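Local coordinates for protein undecaprenyl pyrophosphate synthase (Campylobacter jejuni, PDB 3UGS) that probably condenses isopentenyl diphosphate with allylic diphosphates, as a magnesium-dependent homodimeric isoprenyl transferase, to make undecaprenyl diphosphate, at residues E76-C81 and D107-K112; M172-V175 and L181-F184; E193-E198 and F209-K214. All coordinates share one frame; numbering follows the deposited sequence.

Only contact 2 is wholly buried; contacts 1 and 3 are partly buried and lie on opposite sides of the chain's centre. Contact 1 joins two helices beside the hydrocarbon end of the bound farnesyl phosphate, pairing an apolar touch with a salt bridge. Contact 2 sits at the other end of that ligand, where a strand and a loop bind the phosphate and also meet through a sulfur-aromatic pair. Contact 3 lays a helix on the neighbouring strand, mostly through tyrosine-isoleucine packing. Contacts 2 and 3 share the parallel sheet, since strands 171-175 and 193-197 are adjacent in it, and both reach the second subunit.

Contact 1. Residues E76-C81 and D107-K112; sequences ELLDRC and DKVREK. With FFT ((2Z,6Z)-3,7,11-trimethyldodeca-2,6,10-trien-1-yl dihydrogen phosphate), chain C.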
# COMPACT_ATOMS: atom_id res chain seq x y z
N GLU A 76 -16.09 -1.02 -23.00
CA GLU A 76 -16.73 -0.17 -24.06
C GLU A 76 -16.06 1.20 -24.07
O GLU A 76 -15.56 1.69 -25.09
CB GLU A 76 -18.24 -0.04 -23.87
N LEU A 77 -15.99 1.78 -22.89
CA LEU A 77 -15.31 3.10 -22.69
C LEU A 77 -13.81 3.06 -22.91
O LEU A 77 -13.20 3.91 -23.54
CB LEU A 77 -15.54 3.63 -21.28
CG LEU A 77 -17.01 3.74 -20.90
CD1 LEU A 77 -17.11 3.91 -19.38
CD2 LEU A 77 -17.76 4.86 -21.65
N LEU A 78 -13.21 2.05 -22.32
CA LEU A 78 -11.76 1.86 -22.45
C LEU A 78 -11.38 1.89 -23.94
O LEU A 78 -10.42 2.52 -24.38
CB LEU A 78 -11.31 0.53 -21.82
CG LEU A 78 -9.89 0.14 -22.26
CD1 LEU A 78 -8.86 1.04 -21.61
CD2 LEU A 78 -9.61 -1.33 -21.99
N ASP A 79 -12.20 1.20 -24.69
CA ASP A 79 -12.10 1.22 -26.14
C ASP A 79 -12.14 2.64 -26.72
O ASP A 79 -11.29 3.07 -27.53
CB ASP A 79 -13.21 0.40 -26.76
CG ASP A 79 -12.82 -0.15 -28.10
OD1 ASP A 79 -13.65 -0.05 -29.02
OD2 ASP A 79 -11.68 -0.68 -28.22
N ARG A 80 -13.16 3.37 -26.28
CA ARG A 80 -13.32 4.78 -26.66
C ARG A 80 -12.04 5.55 -26.35
O ARG A 80 -11.54 6.33 -27.14
CB ARG A 80 -14.51 5.47 -25.98
CG ARG A 80 -15.85 4.80 -26.31
CD ARG A 80 -16.92 5.78 -26.76
NE ARG A 80 -17.50 6.55 -25.65
CZ ARG A 80 -18.61 6.21 -24.99
NH1 ARG A 80 -19.28 5.10 -25.29
NH2 ARG A 80 -19.05 6.99 -23.99
N CYS A 81 -11.50 5.29 -25.17
CA CYS A 81 -10.26 5.98 -24.70
C CYS A 81 -9.04 5.56 -25.50
O CYS A 81 -8.11 6.32 -25.72
CB CYS A 81 -9.98 5.73 -23.23
SG CYS A 81 -11.27 6.38 -22.17
N ASP A 107 -8.88 -10.55 -27.53
CA ASP A 107 -7.92 -10.31 -28.64
C ASP A 107 -7.95 -8.91 -29.21
O ASP A 107 -6.94 -8.27 -29.37
CB ASP A 107 -8.17 -11.28 -29.81
CG ASP A 107 -7.74 -12.69 -29.50
OD1 ASP A 107 -6.82 -12.83 -28.67
OD2 ASP A 107 -8.32 -13.64 -30.07
N LYS A 108 -9.15 -8.47 -29.55
CA LYS A 108 -9.38 -7.15 -30.17
C LYS A 108 -8.76 -6.03 -29.32
O LYS A 108 -8.28 -5.02 -29.83
CB LYS A 108 -10.88 -6.87 -30.35
N VAL A 109 -8.82 -6.22 -28.02
CA VAL A 109 -8.32 -5.21 -27.04
C VAL A 109 -6.81 -5.17 -27.00
O VAL A 109 -6.18 -4.12 -27.13
CB VAL A 109 -8.83 -5.48 -25.61
CG1 VAL A 109 -8.57 -4.28 -24.70
CG2 VAL A 109 -10.32 -5.81 -25.64
N ARG A 110 -6.26 -6.36 -26.81
CA ARG A 110 -4.81 -6.57 -26.67
C ARG A 110 -4.05 -5.94 -27.86
O ARG A 110 -3.07 -5.20 -27.71
CB ARG A 110 -4.47 -8.06 -26.53
N GLU A 111 -4.56 -6.24 -29.04
CA GLU A 111 -3.98 -5.73 -30.30
C GLU A 111 -4.09 -4.20 -30.40
O GLU A 111 -3.18 -3.51 -30.83
CB GLU A 111 -4.67 -6.39 -31.51
N LYS A 112 -5.22 -3.68 -29.97
CA LYS A 112 -5.46 -2.25 -30.02
C LYS A 112 -4.57 -1.51 -29.01
O LYS A 112 -4.08 -0.44 -29.25
CB LYS A 112 -6.91 -2.01 -29.72
CG LYS A 112 -7.42 -0.67 -30.15
CD LYS A 112 -8.89 -0.55 -29.83
CE LYS A 112 -9.48 0.65 -30.54
NZ LYS A 112 -10.94 0.47 -30.77
O3 FFT C . -11.42 1.24 -4.35
P FFT C . -12.51 1.24 -5.39
O1 FFT C . -12.91 2.62 -5.82
O2 FFT C . -13.63 0.29 -5.01
O FFT C . -11.92 0.60 -6.76
C14 FFT C . -10.95 1.32 -7.56
C13 FFT C . -10.39 0.44 -8.65
C11 FFT C . -10.45 0.77 -9.94
C12 FFT C . -9.89 -0.14 -10.97
C10 FFT C . -11.00 2.09 -10.40
C9 FFT C . -12.10 1.94 -11.40
C8 FFT C . -12.82 3.27 -11.58
C6 FFT C . -12.78 3.94 -12.74
C7 FFT C . -13.51 5.25 -12.93
C5 FFT C . -11.99 3.37 -13.89
C4 FFT C . -12.69 3.83 -15.15
C3 FFT C . -12.24 3.06 -16.37
C1 FFT C . -12.49 3.57 -17.60
C2 FFT C . -13.21 4.89 -17.75
C FFT C . -12.03 2.79 -18.81
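The carboxylate of Asp79 is met from above its plane by Lys112: NZ stands 42° out of that plane, 2.9 Å from OD2, with OD1 farther off at 3.3 Å from the same NZ. The salt bridge ties helix 68-88 to helix 107-120, the connecting helices of two successive beta-alpha-beta crossovers in the parallel sheet of this prenyltransferase. Lysine suits the position because its long chain can bridge the gap to Asp79; the helices come nearest at the CA atoms of Asp79 and Val109, 7.5 Å apart. Lys112 sends CG anti to the backbone N (chi1 -161°) and stays extended beyond it, crossing the short aspartate side chain at about a right angle. Its ammonium also forms a salt bridge with Asp83, one turn farther along helix 68-88, and the two acids together should favour the charged form of the amine.

Nearer the sheet the chemistry turns apolar. Leu78 and Val109 also cross at about a right angle, and one methyl of each makes the touch, CD2 of Leu78 lying 4.1 Å from CG1 of Val109. A branched aliphatic residue suits Leu78, which has apolar neighbours in two directions: while CD2 meets the valine, its CB lies 3.8 Å from atom C at the hydrocarbon end of the farnesyl phosphate.

Contact 2. Residues M172-V175 and L181-F184; sequences MLRV and LSNF. With FFT ((2Z,6Z)-3,7,11-trimethyldodeca-2,6,10-trien-1-yl dihydrogen phosphate), chain C.
Phosphate oxygen O3 of the bound farnesyl phosphate is gripped by both segments: Ser182 OG donates to it over 2.6 Å, and Arg174 NH2 over 2.8 Å with an N-H...O angle of 153°. Arg174 NH1 takes the next oxygen, O1, at 2.7 Å and 162°, so the guanidinium holds the phosphate by two bonds from its edge, with phosphorus and Ser182 OG near its plane. Arginine is apt here, since its two terminal nitrogens match the spacing of two phosphate oxygens. CG starts anti to the backbone N (chi1 158°) and the chain then bends twice, bringing the group back toward the loop; a further bond from NH2 to the carbonyl of Arg180 helps fix its rotation. Gly16 N and Arg180 NE also hydrogen-bond to the ligand.

Arg174 lies near the C-terminal end of strand 171-175, the end of the strands at which active sites of parallel alpha/beta folds commonly form, and it is an established substrate-binding residue. Leu181 and Ser182 lie in the loop after it and probably bind substrate as in related enzymes, and Ser182 does hold the ligand here. Both Ser182 and Asn183 adopt left-handed backbone angles, which turn the chain sharply.

Away from the phosphate, apolar contacts join strand and loop. Met172 CG lies 3.9 Å from Leu181 CD2, and its methyl CE approaches Phe184 CD2 to 3.3 Å. The flexible thioether bends to make a Met-aromatic contact, SD reaching the ring obliquely at 4.9 Å from its centroid. That ring also stacks with Phe57, while Leu181 packs on Ile194 of the second subunit.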
# COMPACT_ATOMS: atom_id res chain seq x y z
N MET A 172 0.35 9.20 -4.62
CA MET A 172 -0.85 8.41 -4.87
C MET A 172 -2.09 9.25 -4.53
O MET A 172 -2.42 9.48 -3.38
CB MET A 172 -0.86 7.11 -4.07
CG MET A 172 -2.12 6.27 -4.21
SD MET A 172 -2.38 5.59 -5.85
CE MET A 172 -1.35 4.15 -5.91
N LEU A 173 -2.77 9.65 -5.59
CA LEU A 173 -3.98 10.45 -5.51
C LEU A 173 -5.26 9.62 -5.73
O LEU A 173 -5.50 9.03 -6.76
CB LEU A 173 -3.91 11.62 -6.49
CG LEU A 173 -5.12 12.55 -6.59
CD1 LEU A 173 -5.22 13.53 -5.41
CD2 LEU A 173 -5.04 13.33 -7.89
N ARG A 174 -6.07 9.58 -4.70
CA ARG A 174 -7.42 9.00 -4.79
C ARG A 174 -8.43 10.13 -5.06
O ARG A 174 -8.51 11.10 -4.33
CB ARG A 174 -7.80 8.23 -3.52
CG ARG A 174 -9.30 8.04 -3.32
CD ARG A 174 -9.94 7.03 -4.29
NE ARG A 174 -9.48 5.65 -4.06
CZ ARG A 174 -10.11 4.54 -4.46
NH1 ARG A 174 -11.23 4.61 -5.15
NH2 ARG A 174 -9.60 3.36 -4.17
N VAL A 175 -9.15 10.02 -6.16
CA VAL A 175 -10.26 10.92 -6.42
C VAL A 175 -11.58 10.17 -6.23
O VAL A 175 -12.03 9.37 -7.04
CB VAL A 175 -10.23 11.52 -7.82
CG1 VAL A 175 -11.31 12.58 -7.93
CG2 VAL A 175 -8.85 12.10 -8.12
N LEU A 181 -6.33 1.53 -1.31
CA LEU A 181 -5.46 1.44 -2.53
C LEU A 181 -5.96 0.45 -3.55
O LEU A 181 -5.58 0.47 -4.70
CB LEU A 181 -4.01 1.11 -2.19
CG LEU A 181 -3.30 2.22 -1.35
CD1 LEU A 181 -1.79 1.98 -1.39
CD2 LEU A 181 -3.61 3.62 -1.84
N SER A 182 -6.82 -0.41 -3.08
CA SER A 182 -7.45 -1.43 -3.90
C SER A 182 -6.49 -2.10 -4.88
O SER A 182 -6.65 -2.02 -6.08
CB SER A 182 -8.62 -0.85 -4.66
OG SER A 182 -9.63 -0.55 -3.73
N ASN A 183 -5.49 -2.76 -4.34
CA ASN A 183 -4.53 -3.59 -5.13
C ASN A 183 -3.81 -2.81 -6.23
O ASN A 183 -3.45 -3.35 -7.28
CB ASN A 183 -5.24 -4.80 -5.74
CG ASN A 183 -4.33 -6.02 -5.89
OD1 ASN A 183 -3.21 -6.03 -5.39
ND2 ASN A 183 -4.81 -7.05 -6.58
N PHE A 184 -3.64 -1.52 -5.96
CA PHE A 184 -3.02 -0.60 -6.91
C PHE A 184 -1.59 -0.25 -6.53
O PHE A 184 -1.34 0.49 -5.58
CB PHE A 184 -3.87 0.67 -7.11
CG PHE A 184 -3.46 1.51 -8.30
CD1 PHE A 184 -3.16 0.93 -9.52
CD2 PHE A 184 -3.39 2.89 -8.20
CE1 PHE A 184 -2.78 1.71 -10.60
CE2 PHE A 184 -3.01 3.67 -9.27
CZ PHE A 184 -2.71 3.08 -10.48
O3 FFT C . -11.42 1.24 -4.35
P FFT C . -12.51 1.24 -5.39
O1 FFT C . -12.91 2.62 -5.82
O2 FFT C . -13.63 0.29 -5.01
O FFT C . -11.92 0.60 -6.76
C14 FFT C . -10.95 1.32 -7.56
C13 FFT C . -10.39 0.44 -8.65
C11 FFT C . -10.45 0.77 -9.94
C12 FFT C . -9.89 -0.14 -10.97
C10 FFT C . -11.00 2.09 -10.40
C9 FFT C . -12.10 1.94 -11.40
C8 FFT C . -12.82 3.27 -11.58
C6 FFT C . -12.78 3.94 -12.74
C7 FFT C . -13.51 5.25 -12.93
C5 FFT C . -11.99 3.37 -13.89
C4 FFT C . -12.69 3.83 -15.15
C3 FFT C . -12.24 3.06 -16.37
C1 FFT C . -12.49 3.57 -17.60
C2 FFT C . -13.21 4.89 -17.75
C FFT C . -12.03 2.79 -18.81

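Contact 3. Residues E193-E198 and F209-K214; sequences EIYFSE and FKRIIK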
# COMPACT_ATOMS: atom_id res chain seq x y z
N GLU A 193 3.59 9.14 -0.94
CA GLU A 193 2.71 10.07 -0.24
C GLU A 193 1.33 9.82 -0.77
O GLU A 193 1.13 9.51 -1.95
CB GLU A 193 3.10 11.53 -0.44
CG GLU A 193 4.42 11.93 0.25
CD GLU A 193 4.33 11.78 1.76
OE1 GLU A 193 3.22 11.92 2.31
OE2 GLU A 193 5.36 11.54 2.40
N ILE A 194 0.38 9.91 0.13
CA ILE A 194 -1.00 9.56 -0.19
C ILE A 194 -1.93 10.72 0.06
O ILE A 194 -1.84 11.41 1.08
CB ILE A 194 -1.47 8.35 0.59
CG1 ILE A 194 -0.77 7.09 0.07
CG2 ILE A 194 -2.96 8.15 0.39
CD1 ILE A 194 -0.98 5.90 0.97
N TYR A 195 -2.82 10.94 -0.89
CA TYR A 195 -3.74 12.07 -0.82
C TYR A 195 -5.13 11.70 -1.32
O TYR A 195 -5.32 11.28 -2.44
CB TYR A 195 -3.18 13.30 -1.54
CG TYR A 195 -3.99 14.57 -1.30
CD1 TYR A 195 -3.78 15.37 -0.17
CD2 TYR A 195 -5.00 14.95 -2.19
CE1 TYR A 195 -4.53 16.52 0.06
CE2 TYR A 195 -5.76 16.10 -1.96
CZ TYR A 195 -5.52 16.88 -0.83
OH TYR A 195 -6.24 18.02 -0.58
N PHE A 196 -6.09 11.88 -0.43
CA PHE A 196 -7.52 11.67 -0.72
C PHE A 196 -8.23 12.99 -1.02
O PHE A 196 -8.44 13.79 -0.14
CB PHE A 196 -8.25 11.00 0.44
CG PHE A 196 -7.70 9.65 0.82
CD1 PHE A 196 -7.74 8.58 -0.09
CD2 PHE A 196 -7.16 9.44 2.07
CE1 PHE A 196 -7.23 7.33 0.26
CE2 PHE A 196 -6.66 8.19 2.42
CZ PHE A 196 -6.70 7.14 1.52
N SER A 197 -8.55 13.22 -2.29
CA SER A 197 -9.40 14.37 -2.65
C SER A 197 -10.82 13.92 -2.92
O SER A 197 -11.07 13.09 -3.79
CB SER A 197 -8.89 15.15 -3.86
OG SER A 197 -8.81 14.32 -4.99
N GLU A 198 -11.73 14.47 -2.13
CA GLU A 198 -13.13 14.01 -2.16
C GLU A 198 -13.97 14.89 -3.10
O GLU A 198 -14.45 15.96 -2.76
CB GLU A 198 -13.73 13.92 -0.77
CG GLU A 198 -12.95 12.97 0.12
CD GLU A 198 -13.44 12.96 1.56
OE1 GLU A 198 -12.70 13.46 2.45
OE2 GLU A 198 -14.56 12.45 1.81
N PHE A 209 -5.16 20.55 -9.02
CA PHE A 209 -4.02 19.65 -9.33
C PHE A 209 -2.70 20.28 -8.91
O PHE A 209 -1.93 19.69 -8.19
CB PHE A 209 -3.92 19.24 -10.81
CG PHE A 209 -5.04 18.33 -11.27
CD1 PHE A 209 -5.44 17.23 -10.51
CD2 PHE A 209 -5.68 18.56 -12.50
CE1 PHE A 209 -6.46 16.40 -10.94
CE2 PHE A 209 -6.70 17.70 -12.94
CZ PHE A 209 -7.10 16.63 -12.15
N LYS A 210 -2.46 21.49 -9.38
CA LYS A 210 -1.21 22.23 -9.05
C LYS A 210 -1.01 22.40 -7.54
O LYS A 210 0.09 22.32 -7.01
CB LYS A 210 -1.20 23.63 -9.64
CG LYS A 210 -1.41 23.73 -11.12
CD LYS A 210 -0.13 23.40 -11.84
CE LYS A 210 0.37 24.56 -12.66
NZ LYS A 210 0.84 24.03 -13.97
N ARG A 211 -2.10 22.70 -6.87
CA ARG A 211 -2.09 22.94 -5.40
C ARG A 211 -1.65 21.70 -4.58
O ARG A 211 -0.74 21.72 -3.74
CB ARG A 211 -3.49 23.33 -4.95
CG ARG A 211 -3.49 24.23 -3.74
CD ARG A 211 -4.07 23.55 -2.52
NE ARG A 211 -5.42 23.01 -2.71
CZ ARG A 211 -5.86 21.92 -2.07
NH1 ARG A 211 -5.07 21.30 -1.22
NH2 ARG A 211 -7.08 21.45 -2.29
N ILE A 212 -2.37 20.63 -4.88
CA ILE A 212 -2.11 19.28 -4.38
C ILE A 212 -0.63 18.92 -4.61
O ILE A 212 0.08 18.41 -3.75
CB ILE A 212 -3.01 18.24 -5.09
CG1 ILE A 212 -4.45 18.31 -4.51
CG2 ILE A 212 -2.40 16.84 -4.99
CD1 ILE A 212 -5.50 17.61 -5.34
N ILE A 213 -0.19 19.21 -5.81
CA ILE A 213 1.22 19.03 -6.16
C ILE A 213 2.17 19.87 -5.27
O ILE A 213 3.22 19.41 -4.85
CB ILE A 213 1.50 19.33 -7.64
CG1 ILE A 213 1.17 18.09 -8.47
CG2 ILE A 213 2.95 19.72 -7.86
CD1 ILE A 213 0.84 18.36 -9.92
N LYS A 214 1.78 21.11 -5.04
CA LYS A 214 2.59 22.07 -4.21
C LYS A 214 2.65 21.51 -2.78
O LYS A 214 3.67 21.47 -2.11
CB LYS A 214 1.99 23.49 -4.19
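Tyr195 points its CB at helix 206-218, and with CG anti to the backbone N (chi1 -171°) the ring is carried out toward Ile212. Along the ring, CD2 first comes within 4.1 Å of Ile212 CG1. CE2 makes the closest approach, 3.6 Å from CG1 and 3.7 Å from CD1 of Ile212, and CZ is again near CG1. The longer branch of the isoleucine, CG1 and CD1, thus meets the ring obliquely around CE2. At the tip, Tyr195 OH stands 3.5 Å from Arg211 NH1, close to the guanidinium plane and at its edge, with the ring turned 72° from that plane. The arginine's stronger partner is Glu208, which forms a salt bridge with NH2.

This is the last beta-alpha unit of the fold: strand 193-197, one of the two outermost strands of the parallel sheet within this chain, is followed by a helix that runs back against it, their directions 146° apart and their axes 10.9 Å at closest approach. A tyrosine suits the partly exposed margin, its ring giving the helix an apolar surface while the hydroxyl ends beside the exposed arginine. Ile212, buried, is long enough to reach the strand at two places, for its CD1 also lies 4.4 Å from Ser197 CB. Ser197 is small and buried here, and its OG makes a weak hydrogen bond to the Arg174 carbonyl. At the start of the strand, Glu193, which probably binds magnesium as in related enzymes, forms salt bridges with Arg219 and with Arg180 of the second subunit.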